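Side-chain contact in flagellar pocket-related cytoskeletal protein (Trypanosoma brucei, PDB 6SJQ), which is a cytoskeletal protein of the trypanosome flagellar pocket collar whose N-terminal domain, described here, has a ubiquitin fold and probably binds partner proteins through a long structured loop: residues A[12-17]-A[43-48]. Sequence-based numbering, arbitrary orientation. Where two conformers were deposited one is given.
Sequences ADIFNN and SNEISL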
ATOM      1  N   ALA A  12       1.415   3.212   2.770  1.00 11.39           N
ATOM      2  CA  ALA A  12       2.780   2.814   3.105  1.00 13.73           C
ATOM      3  C   ALA A  12       3.632   4.051   3.359  1.00 12.03           C
ATOM      4  O   ALA A  12       3.249   5.167   2.987  1.00 15.63           O
ATOM      5  CB  ALA A  12       3.401   1.969   1.977  1.00 14.18           C
ATOM      6  N   ASP A  13       4.787   3.847   3.980  1.00 13.26           N
ATOM      7  CA  ASP A  13       5.742   4.939   4.116  1.00 14.91           C
ATOM      8  C   ASP A  13       6.772   4.905   3.003  1.00 14.80           C
ATOM      9  O   ASP A  13       7.551   3.961   2.901  1.00 17.41           O
ATOM     10  CB  ASP A  13       6.399   4.921   5.495  1.00 17.39           C
ATOM     11  CG  ASP A  13       5.463   5.442   6.567  1.00 33.41           C
ATOM     12  OD1 ASP A  13       5.164   6.653   6.545  1.00 28.69           O
ATOM     13  OD2 ASP A  13       4.996   4.646   7.411  1.00 26.28           O
ATOM     14  N   ILE A  14       6.753   5.934   2.158  1.00 14.00           N
ATOM     15  CA  ILE A  14       7.694   6.018   1.040  1.00 16.34           C
ATOM     16  C   ILE A  14       8.552   7.290   1.150  1.00 16.49           C
ATOM     17  O   ILE A  14       8.036   8.408   1.096  1.00 15.57           O
ATOM     18  CB  ILE A  14       6.952   6.008  -0.319  1.00 19.03           C
ATOM     19  CG1 ILE A  14       5.942   4.836  -0.407  1.00 17.22           C
ATOM     20  CG2 ILE A  14       7.948   6.010  -1.474  1.00 13.92           C
ATOM     21  CD1 ILE A  14       6.538   3.438  -0.572  1.00 14.06           C
ATOM     22  N   PHE A  15       9.858   7.107   1.290  1.00 15.75           N
ATOM     23  CA  PHE A  15      10.802   8.218   1.538  1.00 17.52           C
ATOM     24  C   PHE A  15      10.327   9.217   2.581  1.00 21.68           C
ATOM     25  O   PHE A  15      10.316  10.417   2.318  1.00 24.46           O
ATOM     26  CB  PHE A  15      11.094   8.991   0.248  1.00 17.10           C
ATOM     27  CG  PHE A  15      11.754   8.174  -0.803  1.00 16.78           C
ATOM     28  CD1 PHE A  15      13.021   7.655  -0.599  1.00 16.18           C
ATOM     29  CD2 PHE A  15      11.120   7.941  -2.007  1.00 12.92           C
ATOM     30  CE1 PHE A  15      13.646   6.892  -1.577  1.00 14.61           C
ATOM     31  CE2 PHE A  15      11.741   7.189  -3.007  1.00 12.80           C
ATOM     32  CZ  PHE A  15      13.003   6.659  -2.790  1.00 17.72           C
ATOM     33  N   ASN A  16       9.916   8.734   3.745  1.00 22.27           N
ATOM     34  CA  ASN A  16       9.470   9.643   4.811  1.00 35.36           C
ATOM     35  C   ASN A  16       8.198  10.458   4.519  1.00 34.52           C
ATOM     36  O   ASN A  16       7.974  11.502   5.134  1.00 26.61           O
ATOM     37  CB  ASN A  16      10.605  10.592   5.243  1.00 49.93           C
ATOM     38  CG  ASN A  16      11.613   9.929   6.161  1.00 60.13           C
ATOM     39  OD1 ASN A  16      11.250   9.176   7.069  1.00 65.22           O
ATOM     40  ND2 ASN A  16      12.893  10.223   5.941  1.00 64.06           N
ATOM     41  N   ASN A  17       7.378   9.997   3.578  1.00 25.06           N
ATOM     42  CA  ASN A  17       6.015  10.517   3.449  1.00 20.58           C
ATOM     43  C   ASN A  17       5.058   9.345   3.546  1.00 18.92           C
ATOM     44  O   ASN A  17       5.352   8.275   3.028  1.00 16.62           O
ATOM     45  CB  ASN A  17       5.819  11.226   2.111  1.00 24.87           C
ATOM     46  CG  ASN A  17       6.667  12.475   1.981  1.00 44.12           C
ATOM     47  OD1 ASN A  17       7.611  12.520   1.191  1.00 52.63           O
ATOM     48  ND2 ASN A  17       6.337  13.498   2.763  1.00 41.49           N
ATOM     49  N   SER A  43       5.811   0.588  -6.110  1.00  9.30           N
ATOM     50  CA  SER A  43       7.067   0.566  -6.867  1.00  8.55           C
ATOM     51  C   SER A  43       7.033   1.718  -7.838  1.00 13.20           C
ATOM     52  O   SER A  43       8.053   2.390  -8.035  1.00 12.71           O
ATOM     53  CB  SER A  43       7.290  -0.745  -7.613  1.00 12.09           C
ATOM     54  OG  SER A  43       7.567  -1.810  -6.715  1.00 13.66           O
ATOM     55  N   ASN A  44       5.861   1.973  -8.423  1.00 10.72           N
ATOM     56  CA  ASN A  44       5.709   3.128  -9.312  1.00 13.99           C
ATOM     57  C   ASN A  44       5.912   4.437  -8.575  1.00 12.80           C
ATOM     58  O   ASN A  44       6.545   5.354  -9.107  1.00 14.50           O
ATOM     59  CB  ASN A  44       4.366   3.122 -10.035  1.00 14.12           C
ATOM     60  CG  ASN A  44       4.311   2.067 -11.122  1.00 15.90           C
ATOM     61  OD1 ASN A  44       5.356   1.561 -11.561  1.00 16.37           O
ATOM     62  ND2 ASN A  44       3.097   1.724 -11.565  1.00 14.07           N
ATOM     63  N   GLU A  45       5.398   4.521  -7.347  1.00 11.74           N
ATOM     64  CA  GLU A  45       5.605   5.707  -6.515  1.00 12.39           C
ATOM     65  C   GLU A  45       7.086   5.895  -6.172  1.00 15.64           C
ATOM     66  O   GLU A  45       7.608   7.005  -6.288  1.00 15.13           O
ATOM     67  CB  GLU A  45       4.728   5.638  -5.252  1.00 13.91           C
ATOM     68  CG  GLU A  45       4.852   6.847  -4.325  1.00 15.23           C
ATOM     69  CD  GLU A  45       4.118   8.073  -4.818  1.00 14.44           C
ATOM     70  OE1 GLU A  45       3.534   8.047  -5.926  1.00 18.90           O
ATOM     71  OE2 GLU A  45       4.107   9.084  -4.085  1.00 15.78           O
ATOM     72  N   ILE A  46       7.771   4.826  -5.755  1.00 12.83           N
ATOM     73  CA  ILE A  46       9.219   4.904  -5.541  1.00 14.99           C
ATOM     74  C   ILE A  46       9.971   5.435  -6.766  1.00 13.44           C
ATOM     75  O   ILE A  46      10.811   6.335  -6.628  1.00 14.14           O
ATOM     76  CB  ILE A  46       9.830   3.549  -5.125  1.00 12.70           C
ATOM     77  CG1 ILE A  46       9.351   3.178  -3.716  1.00 12.91           C
ATOM     78  CG2 ILE A  46      11.380   3.590  -5.194  1.00 12.95           C
ATOM     79  CD1 ILE A  46       9.701   1.712  -3.340  1.00 11.25           C
ATOM     80  N   SER A  47       9.664   4.903  -7.950  1.00 11.62           N
ATOM     81  CA  SER A  47      10.360   5.325  -9.171  0.58 13.08           C
ATOM     82  C   SER A  47      10.168   6.815  -9.431  1.00 15.89           C
ATOM     83  O   SER A  47      11.127   7.520  -9.808  1.00 16.55           O
ATOM     84  CB  SER A  47       9.866   4.541 -10.382  0.58 14.76           C
ATOM     85  OG  SER A  47      10.871   4.530 -11.378  0.58 23.17           O
ATOM     86  N   LEU A  48       8.942   7.280  -9.237  1.00 13.08           N
ATOM     87  CA  LEU A  48       8.586   8.681  -9.434  1.00 11.70           C
ATOM     88  C   LEU A  48       9.302   9.590  -8.436  1.00 15.41           C
ATOM     89  O   LEU A  48       9.803  10.659  -8.808  1.00 14.93           O
ATOM     90  CB  LEU A  48       7.077   8.846  -9.240  1.00 13.92           C
ATOM     91  CG  LEU A  48       6.642  10.309  -9.239  1.00 17.75           C
ATOM     92  CD1 LEU A  48       6.903  10.946 -10.604  1.00 24.10           C
ATOM     93  CD2 LEU A  48       5.197  10.414  -8.861  1.00 14.90           C
TER
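I14 N donates to N17 O at 2.9 Å, the shortest of the backbone bonds within the two segments, and N17 N returns one to I14 O at 3.0 Å. Together they close a type I' turn, with F15 and N16 at its two inner positions; both take the left-handed backbone region, as this turn needs. The side chain of I14 reaches the helix at E45 and I46. Across the interface no hydrogen bond is found, and the contact is made mostly by apolar side chains, with one ring edge against a backbone carbonyl oxygen. The methyl CG2 of I14 does the touching. It lies anti to the backbone N (CG1 being beside that nitrogen, chi1 -50°), and this directs it at I46 CG1, 3.9 Å away, while the E45 methylene CG lies 4.3 Å from the same I14 CG2. One methyl thus meets two successive helix residues, and the I14 and I46 side chains cross at about a right angle. In topology this is the ubiquitin fold: the hairpin of strands 6-14 and 17-25 is followed by helix 31-49, which packs against the mixed sheet (the beta-grasp arrangement of ubiquitin), and the turn end of the hairpin here faces the last turns of that helix. F15 extends the contact edge-on. Its ring atom CE2 comes 3.8 Å from I46 O, with the oxygen near the ring plane, and its CZ is 4.2 Å from I46 CG2. The backbone N of F15 bonds to H99 ND1, and the two rings also meet with planes inclined at about 55°. E45 contributes its aliphatic part to I14, whereas OE2 of its carboxylate forms a salt bridge with R49 NE, one helical turn further on.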